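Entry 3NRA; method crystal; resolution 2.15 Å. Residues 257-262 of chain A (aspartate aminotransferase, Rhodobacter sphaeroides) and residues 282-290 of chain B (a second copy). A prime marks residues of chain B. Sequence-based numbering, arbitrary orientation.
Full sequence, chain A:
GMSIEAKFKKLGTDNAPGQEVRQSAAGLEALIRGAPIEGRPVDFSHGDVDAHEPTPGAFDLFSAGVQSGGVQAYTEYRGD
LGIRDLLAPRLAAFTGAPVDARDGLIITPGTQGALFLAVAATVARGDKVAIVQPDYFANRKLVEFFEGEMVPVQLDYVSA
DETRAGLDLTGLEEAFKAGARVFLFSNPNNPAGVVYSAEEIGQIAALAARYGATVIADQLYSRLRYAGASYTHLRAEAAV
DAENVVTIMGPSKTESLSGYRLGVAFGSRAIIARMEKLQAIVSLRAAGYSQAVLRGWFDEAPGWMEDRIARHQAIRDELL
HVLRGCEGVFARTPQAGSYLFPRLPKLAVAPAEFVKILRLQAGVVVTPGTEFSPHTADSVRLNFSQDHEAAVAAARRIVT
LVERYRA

Chain A, residues 257-262: LSGYRL
Chain B, residues 282-290: VSLRAAGYS

How do the two backbones lie against each other? In chain A, residues 258–260 form a short 3-10 turn, tied by Tyr260 N to Leu257 O at 2.9 Å and Arg261 N to Ser258 O at 3.0 Å; Arg261 then turns to positive phi (63/70). In chain B, Ser283′ leaves a helix, Leu284′ also takes positive phi (68/-65), Arg285′ to Ala287′ run extended, and Gly288′ to Tyr289′ return to helical angles. The register sets Gly259 CA 4.5 Å from Gly288′ CA and Arg261 CA 5.1 Å from Ala287′ CA, so the chains run in opposite directions here. Together they bury 427 Å², both sides summed.

What satisfies the backbone groups where the two glycines meet? Gly259 O accepts a nearly straight hydrogen bond from Tyr289′ N (3.2 Å, 167°). Gly288′ N lies almost as near to Gly259 O, at 3.3 Å, but its angle is poor; it donates instead to water 1, 3.1 Å from that N. Water 1 in turn donates to Ser258 O at 2.7 Å and accepts from Arg261 NE at 2.8 Å, joining three polar groups across the boundary. Gly259 N gives its hydrogen to water 3 at 3.2 Å, and the same water is hydrogen-bonded to Tyr289′ OH at 2.7 Å.

Why does the tyrosine of chain B fit so closely over Gly259? The ring of Tyr289′ (chi1 -65°, m; chi2 -43°) takes the space a side chain would need: an ideal CB on Gly259 would clash, 2.4 Å from Tyr289′ CE2. With only hydrogen there, Gly259 CA sits over the ring face, 3.9 Å from the Tyr289′ centroid, in a CH-pi contact. The edge of Tyr289′ points toward the face of Tyr260 (chi1 -63°, m; chi2 -78°), with centroids 4.9 Å apart, planes at 67° and Tyr260 CE2 3.7 Å from Tyr289′ CE2. Although the CA-to-CB bond of Tyr260 points away, the end of its side chain comes nearer.

How does Arg261 place its charge beside another arginine? Its side chain, with CA-to-CB toward chain B, runs t, 105°, m, -84° through chi1 to chi4. Arg261 CB packs 3.7 Å from Ala287′ CB, and Leu284′ CB lies over one face of the guanidinium. Arg261 NH1 donates a weak bond to Ser283′ O (3.1 Å, 127°), an acceptor that also takes a weak bond from Arg285′ N at 2.9 Å. Arg261 NH2 bonds weakly to Ser258 OG at 3.2 Å and Ser258 O at 3.5 Å; NH1 and NH2 have further partners elsewhere in the structure. Arg285′ (p, t, p, 81°) brings NH1 within 4.4 Å of Arg261 NH2, a like-charge approach. Arg285′ NH1 donates to water 2 at 2.8 Å, and water 2 is hydrogen-bonded to Ser258 OG (chi1 t) at 2.7 Å.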

# COMPACT_ATOMS: atom_id res chain seq x y z
N LEU A 257 3.79 -1.81 -16.50
CA LEU A 257 4.67 -1.52 -15.34
C LEU A 257 4.10 -2.00 -14.04
O LEU A 257 4.60 -1.59 -12.99
CB LEU A 257 4.99 -0.03 -15.25
CG LEU A 257 5.82 0.53 -16.40
CD1 LEU A 257 6.24 1.96 -16.07
CD2 LEU A 257 7.02 -0.34 -16.64
N SER A 258 3.10 -2.89 -14.10
CA SER A 258 2.39 -3.39 -12.90
C SER A 258 3.33 -3.87 -11.81
O SER A 258 3.08 -3.65 -10.64
CB SER A 258 1.42 -4.54 -13.28
OG SER A 258 0.65 -4.97 -12.15
N GLY A 259 4.42 -4.52 -12.19
CA GLY A 259 5.38 -5.04 -11.20
C GLY A 259 6.08 -4.00 -10.34
O GLY A 259 6.57 -4.33 -9.26
N TYR A 260 6.17 -2.75 -10.83
CA TYR A 260 6.71 -1.66 -10.00
C TYR A 260 5.67 -1.10 -8.97
O TYR A 260 6.06 -0.44 -8.01
CB TYR A 260 7.27 -0.55 -10.88
CG TYR A 260 8.44 -0.96 -11.74
CD1 TYR A 260 9.72 -1.10 -11.20
CD2 TYR A 260 8.28 -1.20 -13.09
CE1 TYR A 260 10.80 -1.45 -11.99
CE2 TYR A 260 9.37 -1.61 -13.89
CZ TYR A 260 10.62 -1.72 -13.33
OH TYR A 260 11.69 -2.08 -14.11
N ARG A 261 4.37 -1.35 -9.22
CA ARG A 261 3.27 -0.96 -8.32
C ARG A 261 3.13 0.56 -8.14
O ARG A 261 3.36 1.11 -7.04
CB ARG A 261 3.38 -1.66 -6.96
CG ARG A 261 2.06 -1.68 -6.16
CD ARG A 261 1.39 -3.06 -6.18
NE ARG A 261 1.06 -3.43 -7.53
CZ ARG A 261 -0.04 -3.05 -8.18
NH1 ARG A 261 -1.02 -2.39 -7.57
NH2 ARG A 261 -0.16 -3.38 -9.45
N LEU A 262 2.69 1.23 -9.21
CA LEU A 262 2.63 2.68 -9.28
C LEU A 262 1.28 3.13 -9.82
O LEU A 262 0.77 2.56 -10.78
CB LEU A 262 3.71 3.17 -10.18
CG LEU A 262 5.09 2.97 -9.58
CD1 LEU A 262 6.09 3.16 -10.65
CD2 LEU A 262 5.34 3.92 -8.40
N VAL B 282 -6.62 -2.92 -0.99
CA VAL B 282 -5.76 -1.83 -0.53
C VAL B 282 -4.71 -1.48 -1.57
O VAL B 282 -4.47 -0.28 -1.85
CB VAL B 282 -5.08 -2.16 0.85
CG1 VAL B 282 -4.00 -1.12 1.20
CG2 VAL B 282 -6.13 -2.21 1.95
N SER B 283 -4.01 -2.50 -2.10
CA SER B 283 -2.99 -2.27 -3.14
C SER B 283 -2.66 -3.48 -4.04
O SER B 283 -1.64 -3.46 -4.76
CB SER B 283 -1.70 -1.76 -2.49
OG SER B 283 -1.15 -2.73 -1.60
N LEU B 284 -3.55 -4.50 -4.05
CA LEU B 284 -3.33 -5.81 -4.73
C LEU B 284 -2.24 -6.68 -4.09
O LEU B 284 -2.52 -7.76 -3.62
CB LEU B 284 -3.09 -5.67 -6.24
CG LEU B 284 -4.12 -4.96 -7.11
CD1 LEU B 284 -3.63 -4.87 -8.54
CD2 LEU B 284 -5.48 -5.68 -7.06
N ARG B 285 -1.00 -6.22 -4.13
CA ARG B 285 0.11 -7.00 -3.68
C ARG B 285 1.24 -6.09 -3.31
O ARG B 285 1.24 -4.93 -3.69
CB ARG B 285 0.54 -7.98 -4.77
CG ARG B 285 0.95 -7.31 -6.13
CD ARG B 285 1.32 -8.33 -7.17
NE ARG B 285 0.17 -9.15 -7.43
CZ ARG B 285 -0.86 -8.82 -8.23
NH1 ARG B 285 -0.83 -7.72 -9.00
NH2 ARG B 285 -1.91 -9.63 -8.28
N ALA B 286 2.20 -6.61 -2.53
CA ALA B 286 3.52 -6.01 -2.48
C ALA B 286 4.09 -6.02 -3.90
O ALA B 286 3.92 -7.01 -4.63
CB ALA B 286 4.43 -6.82 -1.52
N ALA B 287 4.77 -4.95 -4.29
CA ALA B 287 5.28 -4.83 -5.68
C ALA B 287 5.92 -6.14 -6.13
O ALA B 287 6.83 -6.68 -5.45
CB ALA B 287 6.28 -3.68 -5.80
N GLY B 288 5.40 -6.69 -7.23
CA GLY B 288 5.88 -7.96 -7.75
C GLY B 288 7.39 -8.04 -7.86
O GLY B 288 8.00 -8.97 -7.35
N TYR B 289 8.00 -7.04 -8.49
CA TYR B 289 9.43 -7.05 -8.71
C TYR B 289 10.19 -6.92 -7.40
O TYR B 289 11.20 -7.61 -7.18
CB TYR B 289 9.87 -5.96 -9.68
CG TYR B 289 9.34 -6.11 -11.12
CD1 TYR B 289 9.35 -7.34 -11.76
CD2 TYR B 289 8.90 -5.02 -11.83
CE1 TYR B 289 8.88 -7.46 -13.04
CE2 TYR B 289 8.45 -5.14 -13.14
CZ TYR B 289 8.42 -6.35 -13.73
OH TYR B 289 7.96 -6.48 -15.00
N SER B 290 9.69 -6.05 -6.50
CA SER B 290 10.30 -5.86 -5.17
C SER B 290 10.42 -7.16 -4.43
O SER B 290 11.40 -7.40 -3.74
CB SER B 290 9.51 -4.86 -4.32
OG SER B 290 9.75 -3.54 -4.73
O HOH W 1 3.03 -5.21 -8.47
O HOH W 2 1.45 -6.64 -10.14
O HOH W 3 5.66 -5.16 -15.02